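SnoaL-like domain-containing protein (Agrobacterium tumefaciens str. C58, PDB 3DXO) is of unknown function but, as a member of the SnoaL-like family with an NTF2-like fold, is a putative isomerase that probably binds a small molecule in its central pocket. Local coordinates at residues Gln4-Ala9 / Gly71-His76; Arg37-Leu42 / Asn111-Leu116; Phe82-Ile87 / Gly97-Ser102. One frame throughout, in Å; residues are numbered along the deposited sequence.

The three contacts lie across one mixed sheet. Contact 1 sets helix 3-17 against strand 66-76 at one border, contact 3 pairs strands 79-87 and 93-103 in the middle, and contact 2 joins strands 36-39 and 109-117 farther over. The centre of contact 3 is about 11 Å from that of contact 1 and 10 Å from that of contact 2; those of 1 and 2 are about 17 Å apart. Along the chain contact 1 closes before contact 3 opens, contact 3 is nested within contact 2, and contacts 1 and 2 cross. Together they tie helix 3-17 and neighbouring strands into one sheet that also faces the second subunit, which all three touch.

Contact 1 (Gln4-Ala9 / Gly71-His76); sequences QHLTIA and GTPDGH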
ATOM      1  N   GLN B   4       2.421 -13.754  11.504  1.00 28.90           N
ATOM      2  CA  GLN B   4       2.402 -12.401  12.070  1.00 28.28           C
ATOM      3  C   GLN B   4       1.529 -11.465  11.179  1.00 28.09           C
ATOM      4  O   GLN B   4       0.748 -10.665  11.715  1.00 27.41           O
ATOM      5  CB  GLN B   4       3.849 -11.902  12.318  1.00 29.26           C
ATOM      6  CG  GLN B   4       4.046 -10.394  12.705  1.00 30.17           C
ATOM      7  CD  GLN B   4       4.698  -9.516  11.588  1.00 31.27           C
ATOM      8  OE1 GLN B   4       4.129  -8.507  11.162  1.00 33.65           O
ATOM      9  NE2 GLN B   4       5.903  -9.896  11.143  1.00 30.83           N
ATOM     10  N   HIS B   5       1.606 -11.616   9.844  1.00 27.24           N
ATOM     11  CA  HIS B   5       0.792 -10.791   8.931  1.00 27.00           C
ATOM     12  C   HIS B   5      -0.683 -11.178   8.903  1.00 27.05           C
ATOM     13  O   HIS B   5      -1.549 -10.329   8.625  1.00 26.52           O
ATOM     14  CB  HIS B   5       1.331 -10.795   7.496  1.00 26.76           C
ATOM     15  CG  HIS B   5       2.738 -10.290   7.375  1.00 26.49           C
ATOM     16  ND1 HIS B   5       3.106  -9.011   7.740  1.00 25.82           N
ATOM     17  CD2 HIS B   5       3.865 -10.895   6.925  1.00 26.31           C
ATOM     18  CE1 HIS B   5       4.403  -8.861   7.538  1.00 26.69           C
ATOM     19  NE2 HIS B   5       4.887  -9.985   7.034  1.00 26.24           N
ATOM     20  N   LEU B   6      -0.979 -12.451   9.177  1.00 26.75           N
ATOM     21  CA  LEU B   6      -2.370 -12.908   9.191  1.00 26.22           C
ATOM     22  C   LEU B   6      -3.037 -12.361  10.456  1.00 26.92           C
ATOM     23  O   LEU B   6      -4.163 -11.797  10.401  1.00 27.86           O
ATOM     24  CB  LEU B   6      -2.458 -14.436   9.116  1.00 25.64           C
ATOM     25  CG  LEU B   6      -3.870 -15.029   9.136  1.00 25.63           C
ATOM     26  CD1 LEU B   6      -4.745 -14.440   8.018  1.00 24.90           C
ATOM     27  CD2 LEU B   6      -3.820 -16.559   9.071  1.00 24.79           C
ATOM     28  N   THR B   7      -2.329 -12.498  11.579  1.00 26.13           N
ATOM     29  CA  THR B   7      -2.823 -12.005  12.870  1.00 25.96           C
ATOM     30  C   THR B   7      -3.148 -10.500  12.781  1.00 26.02           C
ATOM     31  O   THR B   7      -4.202 -10.039  13.239  1.00 25.97           O
ATOM     32  CB  THR B   7      -1.789 -12.269  13.991  1.00 25.01           C
ATOM     33  OG1 THR B   7      -1.523 -13.682  14.058  1.00 24.44           O
ATOM     34  CG2 THR B   7      -2.270 -11.743  15.325  1.00 22.91           C
ATOM     35  N   ILE B   8      -2.251  -9.744  12.162  1.00 26.21           N
ATOM     36  CA  ILE B   8      -2.446  -8.309  12.049  1.00 26.94           C
ATOM     37  C   ILE B   8      -3.703  -8.031  11.216  1.00 27.57           C
ATOM     38  O   ILE B   8      -4.553  -7.228  11.634  1.00 26.87           O
ATOM     39  CB  ILE B   8      -1.185  -7.616  11.491  1.00 27.00           C
ATOM     40  CG1 ILE B   8      -0.014  -7.805  12.483  1.00 27.17           C
ATOM     41  CG2 ILE B   8      -1.448  -6.137  11.254  1.00 26.29           C
ATOM     42  CD1 ILE B   8       1.391  -7.536  11.919  1.00 26.78           C
ATOM     43  N   ALA B   9      -3.853  -8.742  10.088  1.00 27.73           N
ATOM     44  CA  ALA B   9      -5.016  -8.552   9.222  1.00 27.70           C
ATOM     45  C   ALA B   9      -6.290  -8.891  10.007  1.00 27.59           C
ATOM     46  O   ALA B   9      -7.268  -8.124  10.008  1.00 28.13           O
ATOM     47  CB  ALA B   9      -4.898  -9.397   7.987  1.00 27.81           C
ATOM     48  N   GLY B  71      -7.924 -13.583   0.035  1.00 27.38           N
ATOM     49  CA  GLY B  71      -6.525 -13.940  -0.207  1.00 27.57           C
ATOM     50  C   GLY B  71      -5.668 -14.100   1.039  1.00 27.28           C
ATOM     51  O   GLY B  71      -6.183 -14.163   2.140  1.00 28.04           O
ATOM     52  N   THR B  72      -4.352 -14.174   0.857  1.00 27.12           N
ATOM     53  CA  THR B  72      -3.416 -14.327   1.969  1.00 26.54           C
ATOM     54  C   THR B  72      -2.654 -13.054   2.254  1.00 25.63           C
ATOM     55  O   THR B  72      -1.966 -12.560   1.389  1.00 24.38           O
ATOM     56  CB  THR B  72      -2.360 -15.392   1.661  1.00 26.52           C
ATOM     57  OG1 THR B  72      -3.008 -16.649   1.547  1.00 26.50           O
ATOM     58  CG2 THR B  72      -1.315 -15.480   2.769  1.00 26.45           C
ATOM     59  N   PRO B  73      -2.790 -12.513   3.462  1.00 25.75           N
ATOM     60  CA  PRO B  73      -1.979 -11.366   3.820  1.00 26.18           C
ATOM     61  C   PRO B  73      -0.477 -11.641   3.638  1.00 26.46           C
ATOM     62  O   PRO B  73      -0.022 -12.794   3.713  1.00 26.84           O
ATOM     63  CB  PRO B  73      -2.300 -11.155   5.306  1.00 26.47           C
ATOM     64  CG  PRO B  73      -3.697 -11.716   5.479  1.00 26.64           C
ATOM     65  CD  PRO B  73      -3.729 -12.891   4.537  1.00 26.44           C
ATOM     66  N   ASP B  74       0.287 -10.586   3.366  1.00 26.24           N
ATOM     67  CA  ASP B  74       1.719 -10.728   3.232  1.00 25.72           C
ATOM     68  C   ASP B  74       2.381  -9.478   3.783  1.00 25.91           C
ATOM     69  O   ASP B  74       1.731  -8.607   4.365  1.00 25.60           O
ATOM     70  CB  ASP B  74       2.103 -10.957   1.753  1.00 25.63           C
ATOM     71  CG  ASP B  74       1.812  -9.751   0.865  1.00 24.80           C
ATOM     72  OD1 ASP B  74       0.851  -9.020   1.132  1.00 24.86           O
ATOM     73  OD2 ASP B  74       2.537  -9.539  -0.112  1.00 24.03           O
ATOM     74  N   GLY B  75       3.687  -9.376   3.592  1.00 26.41           N
ATOM     75  CA  GLY B  75       4.383  -8.196   4.031  1.00 26.52           C
ATOM     76  C   GLY B  75       5.854  -8.389   4.258  1.00 26.46           C
ATOM     77  O   GLY B  75       6.453  -9.375   3.826  1.00 25.75           O
ATOM     78  N   HIS B  76       6.418  -7.404   4.942  1.00 26.84           N
ATOM     79  CA  HIS B  76       7.840  -7.358   5.244  1.00 26.83           C
ATOM     80  C   HIS B  76       8.092  -6.259   6.259  1.00 26.36           C
ATOM     81  O   HIS B  76       7.347  -5.275   6.300  1.00 26.16           O
ATOM     82  CB  HIS B  76       8.661  -7.114   3.973  1.00 26.70           C
ATOM     83  CG  HIS B  76       8.235  -5.908   3.206  1.00 26.53           C
ATOM     84  ND1 HIS B  76       8.675  -4.640   3.510  1.00 26.53           N
ATOM     85  CD2 HIS B  76       7.404  -5.778   2.149  1.00 26.88           C
ATOM     86  CE1 HIS B  76       8.141  -3.779   2.666  1.00 26.80           C
ATOM     87  NE2 HIS B  76       7.374  -4.445   1.823  1.00 26.95           N
TER
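The imidazole of His-5 lies flat on the backbone at Asp-74 and Gly-75. Both Asp-74 O and Gly-75 CA sit over one face of the ring, 3.5 Å above its plane and displaced toward the rim, while Gln-4 CD lies over the opposite face, near its rim. The Gly-75 CA makes a CH-pi contact, 3.7 Å from the ring centroid and 21° off its normal. Glycine suits this place because it has no side chain to hold the ring off the strand. With CG of His-5 anti to the carbonyl carbon (chi1 -59°), the ring leaves the helix on the side of the strand; its ND1 is hydrogen-bonded to Thr-80 OG1 on strand 79-87.

Farther back along the strand the packing turns apolar. The Pro-73 ring presents CB to His-5 O at 3.5 Å and CG to Ala-9 CB at 3.6 Å, the small alanine letting helix and strand come close. Leu-6 reaches the same ring from another side, CD1 lying 3.9 Å from Pro-73 CG. Asp-74, whose CB points away from the helix, forms a salt bridge through OD2 with Arg-81, and His-76 NE2 bonds to Gly-114 O of the second subunit.

No hydrogen bond joins the segments, so residues 4-9 meet 71-76 mainly through ring-to-backbone and apolar packing, and the polar ends of His-5, Asp-74 and His-76 find their partners on other elements.

Contact 2 (Arg37-Leu42 / Asn111-Leu116); sequences RYVDPL and NVVGFL
Tyr-38 and Val-39 pair in parallel with Val-112 and Val-113 in the mixed sheet of the NTF2-like fold, where strand 36-39 lies beside strand 109-117. Three backbone bonds alternate between the strands: Val-112 N gives to Arg-37 O at 2.9 Å, Val-39 N to Val-112 O at 3.1 Å, and Gly-114 N to Val-39 O at 2.9 Å.

Side chains alternate between the faces. On one, Val-39 and Val-113 stand side by side, pointing the same way; both also pack on Phe-79 of the second subunit, so branched apolar residues suit a face that becomes an interface. On the other, Tyr-38 CD2 meets Val-112 CG1 at 3.8 Å beneath helices 3-17 and 47-61. Its CG is anti to the backbone N (chi1 177°), and the ring carries OH to Asp-40 OD2, giving a hydrogen bond of 2.6 Å that meets the carboxylate on its anti side. A bound diethylene glycol, probably from the crystallisation liquor, lies beside Asp-40 and may mark a pocket.

An Asx turn follows the strand, Leu-42 N bonding to Asp-40 OD1 at 2.7 Å. Gly-114, without a side chain, leaves room for Asp-40 against its backbone. Pro-41, lacking an N-H, puts CD 3.6 Å from Gly-114 O and continues no bond there, which suits the place where the pairing stops; Pro-41 CG rests 3.8 Å from Leu-116 CD1.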
ATOM      1  N   ARG B  37      -2.615   6.982  12.487  1.00 28.43           N
ATOM      2  CA  ARG B  37      -3.230   7.739  11.406  1.00 28.54           C
ATOM      3  C   ARG B  37      -3.857   6.782  10.395  1.00 27.87           C
ATOM      4  O   ARG B  37      -3.268   5.752  10.049  1.00 28.73           O
ATOM      5  CB  ARG B  37      -2.110   8.508  10.710  1.00 30.01           C
ATOM      6  CG  ARG B  37      -2.462   9.766   9.979  1.00 31.92           C
ATOM      7  CD  ARG B  37      -2.114  10.986  10.794  1.00 35.34           C
ATOM      8  NE  ARG B  37      -1.753  12.072   9.882  1.00 37.29           N
ATOM      9  CZ  ARG B  37      -2.626  12.844   9.224  1.00 38.57           C
ATOM     10  NH1 ARG B  37      -3.954  12.664   9.373  1.00 39.42           N
ATOM     11  NH2 ARG B  37      -2.165  13.805   8.410  1.00 38.13           N
ATOM     12  N   TYR B  38      -5.032   7.137   9.903  1.00 26.80           N
ATOM     13  CA  TYR B  38      -5.737   6.345   8.903  1.00 26.33           C
ATOM     14  C   TYR B  38      -6.205   7.240   7.751  1.00 25.81           C
ATOM     15  O   TYR B  38      -6.634   8.366   7.953  1.00 25.10           O
ATOM     16  CB  TYR B  38      -6.952   5.656   9.555  1.00 26.92           C
ATOM     17  CG  TYR B  38      -7.815   4.856   8.614  1.00 26.66           C
ATOM     18  CD1 TYR B  38      -8.707   5.486   7.752  1.00 27.45           C
ATOM     19  CD2 TYR B  38      -7.760   3.483   8.597  1.00 26.74           C
ATOM     20  CE1 TYR B  38      -9.512   4.762   6.874  1.00 27.39           C
ATOM     21  CE2 TYR B  38      -8.555   2.747   7.741  1.00 27.13           C
ATOM     22  CZ  TYR B  38      -9.433   3.392   6.874  1.00 27.41           C
ATOM     23  OH  TYR B  38     -10.224   2.676   5.993  1.00 27.62           O
ATOM     24  N   VAL B  39      -6.108   6.734   6.536  1.00 25.89           N
ATOM     25  CA  VAL B  39      -6.664   7.426   5.376  1.00 26.61           C
ATOM     26  C   VAL B  39      -6.995   6.424   4.275  1.00 27.30           C
ATOM     27  O   VAL B  39      -6.180   5.547   3.952  1.00 28.17           O
ATOM     28  CB  VAL B  39      -5.750   8.570   4.795  1.00 26.36           C
ATOM     29  CG1 VAL B  39      -4.473   8.018   4.168  1.00 25.53           C
ATOM     30  CG2 VAL B  39      -6.527   9.369   3.766  1.00 25.41           C
ATOM     31  N   ASP B  40      -8.207   6.546   3.735  1.00 27.37           N
ATOM     32  CA  ASP B  40      -8.641   5.755   2.567  1.00 27.29           C
ATOM     33  C   ASP B  40      -9.338   6.731   1.595  1.00 27.38           C
ATOM     34  O   ASP B  40      -9.334   7.953   1.833  1.00 27.86           O
ATOM     35  CB  ASP B  40      -9.490   4.525   2.984  1.00 26.57           C
ATOM     36  CG  ASP B  40     -10.906   4.879   3.477  1.00 26.16           C
ATOM     37  OD1 ASP B  40     -11.469   5.964   3.163  1.00 25.35           O
ATOM     38  OD2 ASP B  40     -11.469   4.029   4.186  1.00 24.25           O
ATOM     39  N   PRO B  41      -9.946   6.226   0.509  1.00 27.39           N
ATOM     40  CA  PRO B  41     -10.526   7.247  -0.416  1.00 27.14           C
ATOM     41  C   PRO B  41     -11.746   8.008   0.104  1.00 27.13           C
ATOM     42  O   PRO B  41     -12.097   9.036  -0.460  1.00 27.72           O
ATOM     43  CB  PRO B  41     -10.921   6.437  -1.663  1.00 27.01           C
ATOM     44  CG  PRO B  41     -10.371   5.036  -1.444  1.00 27.13           C
ATOM     45  CD  PRO B  41     -10.134   4.850   0.030  1.00 26.53           C
ATOM     46  N   LEU B  42     -12.384   7.515   1.156  1.00 26.94           N
ATOM     47  CA  LEU B  42     -13.596   8.136   1.702  1.00 26.41           C
ATOM     48  C   LEU B  42     -13.443   8.749   3.100  1.00 26.42           C
ATOM     49  O   LEU B  42     -14.282   9.520   3.545  1.00 26.47           O
ATOM     50  CB  LEU B  42     -14.661   7.045   1.840  1.00 26.42           C
ATOM     51  CG  LEU B  42     -15.045   6.248   0.594  1.00 26.24           C
ATOM     52  CD1 LEU B  42     -16.015   5.078   0.907  1.00 24.39           C
ATOM     53  CD2 LEU B  42     -15.618   7.236  -0.438  1.00 25.66           C
ATOM     54  N   ASN B 111      -0.055   3.400  11.374  1.00 27.03           N
ATOM     55  CA  ASN B 111      -0.366   3.996  10.084  1.00 27.95           C
ATOM     56  C   ASN B 111      -1.116   3.047   9.152  1.00 28.15           C
ATOM     57  O   ASN B 111      -0.715   1.901   9.003  1.00 29.69           O
ATOM     58  CB  ASN B 111       0.941   4.444   9.413  1.00 28.26           C
ATOM     59  CG  ASN B 111       0.733   5.613   8.453  1.00 28.44           C
ATOM     60  OD1 ASN B 111      -0.102   6.491   8.710  1.00 29.10           O
ATOM     61  ND2 ASN B 111       1.494   5.643   7.357  1.00 27.82           N
ATOM     62  N   VAL B 112      -2.218   3.499   8.564  1.00 27.47           N
ATOM     63  CA  VAL B 112      -2.955   2.665   7.616  1.00 27.22           C
ATOM     64  C   VAL B 112      -3.380   3.458   6.392  1.00 27.27           C
ATOM     65  O   VAL B 112      -3.918   4.555   6.509  1.00 28.48           O
ATOM     66  CB  VAL B 112      -4.205   2.048   8.224  1.00 27.52           C
ATOM     67  CG1 VAL B 112      -5.003   1.327   7.122  1.00 26.96           C
ATOM     68  CG2 VAL B 112      -3.827   1.081   9.366  1.00 27.00           C
ATOM     69  N   VAL B 113      -3.120   2.907   5.217  1.00 26.49           N
ATOM     70  CA  VAL B 113      -3.520   3.550   3.993  1.00 26.46           C
ATOM     71  C   VAL B 113      -4.362   2.539   3.209  1.00 26.76           C
ATOM     72  O   VAL B 113      -3.855   1.514   2.789  1.00 26.46           O
ATOM     73  CB  VAL B 113      -2.296   4.045   3.158  1.00 26.14           C
ATOM     74  CG1 VAL B 113      -2.745   4.628   1.828  1.00 25.23           C
ATOM     75  CG2 VAL B 113      -1.484   5.082   3.936  1.00 25.23           C
ATOM     76  N   GLY B 114      -5.646   2.848   3.006  1.00 26.74           N
ATOM     77  CA  GLY B 114      -6.560   1.967   2.289  1.00 26.21           C
ATOM     78  C   GLY B 114      -6.913   2.408   0.883  1.00 26.11           C
ATOM     79  O   GLY B 114      -6.843   3.602   0.561  1.00 27.43           O
ATOM     80  N   PHE B 115      -7.285   1.439   0.042  1.00 25.61           N
ATOM     81  CA  PHE B 115      -7.696   1.678  -1.350  1.00 26.26           C
ATOM     82  C   PHE B 115      -8.963   0.848  -1.666  1.00 26.73           C
ATOM     83  O   PHE B 115      -9.224  -0.134  -1.018  1.00 27.63           O
ATOM     84  CB  PHE B 115      -6.571   1.293  -2.306  1.00 26.58           C
ATOM     85  CG  PHE B 115      -5.291   2.051  -2.086  1.00 26.74           C
ATOM     86  CD1 PHE B 115      -4.336   1.594  -1.181  1.00 26.77           C
ATOM     87  CD2 PHE B 115      -5.037   3.220  -2.794  1.00 26.62           C
ATOM     88  CE1 PHE B 115      -3.154   2.296  -0.970  1.00 26.94           C
ATOM     89  CE2 PHE B 115      -3.855   3.919  -2.609  1.00 26.69           C
ATOM     90  CZ  PHE B 115      -2.898   3.452  -1.691  1.00 26.74           C
ATOM     91  N   LEU B 116      -9.750   1.251  -2.655  1.00 27.15           N
ATOM     92  CA  LEU B 116     -10.964   0.516  -3.024  1.00 27.05           C
ATOM     93  C   LEU B 116     -10.733  -0.344  -4.259  1.00 27.45           C
ATOM     94  O   LEU B 116      -9.970   0.038  -5.142  1.00 26.86           O
ATOM     95  CB  LEU B 116     -12.128   1.475  -3.265  1.00 27.37           C
ATOM     96  CG  LEU B 116     -12.697   2.043  -1.955  1.00 28.68           C
ATOM     97  CD1 LEU B 116     -13.614   3.253  -2.292  1.00 28.88           C
ATOM     98  CD2 LEU B 116     -13.437   0.982  -1.007  1.00 27.61           C
TER

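Contact 3 (Phe82-Ile87 / Gly97-Ser102); sequences FSWRLI and GTDVVS
Phe-82 to Trp-84 run antiparallel to Gly-97 to Asp-99, with Phe-82/Asp-99 and Trp-84/Gly-97 as hydrogen-bonded pairs and Ser-83/Thr-98 as the non-hydrogen-bonded pair between them. Each hydrogen-bonded pair is closed twice: Asp-99 N gives to Phe-82 O at 2.9 Å and Phe-82 N returns to Asp-99 O, while Trp-84 N and Gly-97 O are matched by Gly-97 N and Trp-84 O.

The indole of Trp-84 folds back across the neighbouring strand. Its CG sits between the backbone N and the carbonyl carbon (chi1 54°), and one ring face lies over Gly-97, whose N is 3.3 Å above the plane and over its centre. Gly-97 CA adds a CH-pi contact with the six-membered ring, 3.9 Å from its centroid. Glycine suits the place, since it has no side chain between its backbone and the indole. In the ring plane at the edge, NE1 gives a hydrogen bond to Asp-99 OD2 of 3.0 Å, bent to 131° at the hydrogen; the carboxylate is turned just 18° from the indole plane and is met on its syn side. The same OD2 lies 3.5 Å from Phe-82 CE1, and Asp-99 CB sits over a face of the phenyl ring. Phe-82 CE2 meanwhile meets Val-101 CG2 at 3.6 Å, apolar against apolar, beside Tyr-12 of helix 3-17.

On the other face, the Ser-83 and Thr-98 hydroxyls pair, though the exact length of that bond is doubtful; Thr-98 OG1 also bonds to Asp-117.

With a bound diethylene glycol beside Trp-84, the face carrying Phe-82, Trp-84, Asp-99 and Val-101 is consistent with the pocket wall of an NTF2-like fold, in which a curved sheet and its helices enclose a cavity; the hairpin 79-87/93-103 would form part of that wall.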
ATOM      1  N   PHE B  82      -3.033  -6.638   2.972  1.00 26.24           N
ATOM      2  CA  PHE B  82      -4.123  -7.582   2.843  1.00 26.84           C
ATOM      3  C   PHE B  82      -5.299  -6.944   2.153  1.00 26.61           C
ATOM      4  O   PHE B  82      -5.398  -5.705   2.057  1.00 26.29           O
ATOM      5  CB  PHE B  82      -4.558  -8.098   4.220  1.00 28.11           C
ATOM      6  CG  PHE B  82      -5.049  -7.027   5.140  1.00 28.25           C
ATOM      7  CD1 PHE B  82      -6.384  -6.665   5.154  1.00 28.92           C
ATOM      8  CD2 PHE B  82      -4.172  -6.375   5.995  1.00 28.58           C
ATOM      9  CE1 PHE B  82      -6.844  -5.637   6.020  1.00 29.22           C
ATOM     10  CE2 PHE B  82      -4.614  -5.362   6.840  1.00 28.82           C
ATOM     11  CZ  PHE B  82      -5.944  -4.993   6.857  1.00 28.91           C
ATOM     12  N   SER B  83      -6.190  -7.803   1.670  1.00 26.89           N
ATOM     13  CA  SER B  83      -7.413  -7.361   1.003  1.00 27.41           C
ATOM     14  C   SER B  83      -8.636  -7.988   1.642  1.00 27.75           C
ATOM     15  O   SER B  83      -8.544  -9.030   2.284  1.00 27.05           O
ATOM     16  CB  SER B  83      -7.367  -7.636  -0.490  1.00 26.73           C
ATOM     17  OG  SER B  83      -6.395  -6.790  -1.079  1.00 26.34           O
ATOM     18  N   TRP B  84      -9.775  -7.308   1.478  1.00 27.74           N
ATOM     19  CA  TRP B  84     -11.028  -7.742   2.067  1.00 27.61           C
ATOM     20  C   TRP B  84     -12.177  -7.413   1.130  1.00 26.87           C
ATOM     21  O   TRP B  84     -12.041  -6.539   0.298  1.00 27.55           O
ATOM     22  CB  TRP B  84     -11.244  -7.041   3.421  1.00 28.13           C
ATOM     23  CG  TRP B  84     -11.146  -5.580   3.300  1.00 28.51           C
ATOM     24  CD1 TRP B  84     -10.033  -4.829   3.503  1.00 28.74           C
ATOM     25  CD2 TRP B  84     -12.182  -4.666   2.879  1.00 28.57           C
ATOM     26  NE1 TRP B  84     -10.316  -3.501   3.276  1.00 28.90           N
ATOM     27  CE2 TRP B  84     -11.621  -3.374   2.878  1.00 28.50           C
ATOM     28  CE3 TRP B  84     -13.517  -4.819   2.508  1.00 28.76           C
ATOM     29  CZ2 TRP B  84     -12.340  -2.230   2.492  1.00 28.52           C
ATOM     30  CZ3 TRP B  84     -14.249  -3.673   2.141  1.00 28.87           C
ATOM     31  CH2 TRP B  84     -13.650  -2.398   2.140  1.00 28.83           C
ATOM     32  N   ARG B  85     -13.301  -8.102   1.308  1.00 26.56           N
ATOM     33  CA  ARG B  85     -14.505  -7.907   0.532  1.00 26.08           C
ATOM     34  C   ARG B  85     -15.609  -7.383   1.451  1.00 26.11           C
ATOM     35  O   ARG B  85     -15.667  -7.745   2.631  1.00 26.06           O
ATOM     36  CB  ARG B  85     -14.959  -9.249  -0.058  1.00 26.59           C
ATOM     37  CG  ARG B  85     -13.943 -10.003  -0.929  1.00 26.87           C
ATOM     38  CD  ARG B  85     -13.412  -9.140  -2.065  1.00 27.29           C
ATOM     39  NE  ARG B  85     -14.488  -8.650  -2.907  1.00 27.69           N
ATOM     40  CZ  ARG B  85     -14.364  -7.668  -3.784  1.00 28.22           C
ATOM     41  NH1 ARG B  85     -13.199  -7.063  -3.933  1.00 29.01           N
ATOM     42  NH2 ARG B  85     -15.416  -7.275  -4.495  1.00 28.16           N
ATOM     43  N   LEU B  86     -16.481  -6.538   0.908  1.00 25.91           N
ATOM     44  CA  LEU B  86     -17.601  -5.986   1.658  1.00 25.70           C
ATOM     45  C   LEU B  86     -18.818  -6.821   1.352  1.00 25.49           C
ATOM     46  O   LEU B  86     -19.271  -6.840   0.213  1.00 24.46           O
ATOM     47  CB  LEU B  86     -17.862  -4.524   1.255  1.00 26.45           C
ATOM     48  CG  LEU B  86     -18.928  -3.686   1.978  1.00 26.29           C
ATOM     49  CD1 LEU B  86     -18.665  -3.586   3.459  1.00 26.81           C
ATOM     50  CD2 LEU B  86     -18.983  -2.316   1.352  1.00 25.57           C
ATOM     51  N   ILE B  87     -19.344  -7.500   2.382  1.00 26.02           N
ATOM     52  CA  ILE B  87     -20.520  -8.373   2.261  1.00 25.75           C
ATOM     53  C   ILE B  87     -21.811  -7.739   2.851  1.00 26.67           C
ATOM     54  O   ILE B  87     -21.872  -7.258   3.997  1.00 26.89           O
ATOM     55  CB  ILE B  87     -20.256  -9.785   2.860  1.00 25.26           C
ATOM     56  CG1 ILE B  87     -18.949 -10.406   2.293  1.00 24.88           C
ATOM     57  CG2 ILE B  87     -21.446 -10.701   2.609  1.00 24.93           C
ATOM     58  CD1 ILE B  87     -18.851 -10.534   0.796  1.00 23.50           C
ATOM     59  N   GLY B  97     -11.741  -3.748  -0.633  1.00 30.59           N
ATOM     60  CA  GLY B  97     -10.580  -2.866  -0.482  1.00 30.26           C
ATOM     61  C   GLY B  97      -9.273  -3.605  -0.267  1.00 30.10           C
ATOM     62  O   GLY B  97      -9.244  -4.846  -0.222  1.00 31.14           O
ATOM     63  N   THR B  98      -8.195  -2.821  -0.188  1.00 29.15           N
ATOM     64  CA  THR B  98      -6.855  -3.316   0.098  1.00 28.46           C
ATOM     65  C   THR B  98      -6.199  -2.312   1.034  1.00 29.09           C
ATOM     66  O   THR B  98      -6.371  -1.113   0.853  1.00 29.23           O
ATOM     67  CB  THR B  98      -6.031  -3.484  -1.185  1.00 27.08           C
ATOM     68  OG1 THR B  98      -6.668  -4.482  -1.990  1.00 26.39           O
ATOM     69  CG2 THR B  98      -4.600  -3.916  -0.878  1.00 25.22           C
ATOM     70  N   ASP B  99      -5.460  -2.793   2.031  1.00 28.76           N
ATOM     71  CA  ASP B  99      -4.811  -1.891   2.970  1.00 29.17           C
ATOM     72  C   ASP B  99      -3.339  -2.211   3.186  1.00 28.99           C
ATOM     73  O   ASP B  99      -2.904  -3.371   3.070  1.00 29.25           O
ATOM     74  CB  ASP B  99      -5.462  -1.989   4.356  1.00 30.47           C
ATOM     75  CG  ASP B  99      -6.928  -1.650   4.352  1.00 31.25           C
ATOM     76  OD1 ASP B  99      -7.292  -0.448   4.310  1.00 32.36           O
ATOM     77  OD2 ASP B  99      -7.715  -2.616   4.471  1.00 32.73           O
ATOM     78  N   VAL B 100      -2.587  -1.164   3.529  1.00 28.60           N
ATOM     79  CA  VAL B 100      -1.201  -1.302   3.932  1.00 27.92           C
ATOM     80  C   VAL B 100      -1.186  -0.775   5.364  1.00 27.86           C
ATOM     81  O   VAL B 100      -1.548   0.364   5.593  1.00 27.64           O
ATOM     82  CB  VAL B 100      -0.246  -0.555   3.017  1.00 26.98           C
ATOM     83  CG1 VAL B 100       1.210  -0.719   3.516  1.00 26.77           C
ATOM     84  CG2 VAL B 100      -0.393  -1.112   1.622  1.00 25.77           C
ATOM     85  N   VAL B 101      -0.785  -1.632   6.304  1.00 27.85           N
ATOM     86  CA  VAL B 101      -0.740  -1.310   7.728  1.00 27.54           C
ATOM     87  C   VAL B 101       0.711  -1.283   8.241  1.00 27.53           C
ATOM     88  O   VAL B 101       1.517  -2.101   7.836  1.00 27.91           O
ATOM     89  CB  VAL B 101      -1.555  -2.368   8.510  1.00 27.33           C
ATOM     90  CG1 VAL B 101      -1.486  -2.125  10.009  1.00 27.28           C
ATOM     91  CG2 VAL B 101      -2.983  -2.357   8.038  1.00 26.44           C
ATOM     92  N   SER B 102       1.042  -0.346   9.122  1.00 27.22           N
ATOM     93  CA  SER B 102       2.388  -0.242   9.673  1.00 27.71           C
ATOM     94  C   SER B 102       2.326  -0.389  11.179  1.00 28.02           C
ATOM     95  O   SER B 102       1.471   0.206  11.841  1.00 29.21           O
ATOM     96  CB  SER B 102       2.998   1.128   9.402  1.00 28.14           C
ATOM     97  OG  SER B 102       2.697   1.585   8.107  1.00 29.94           O
TER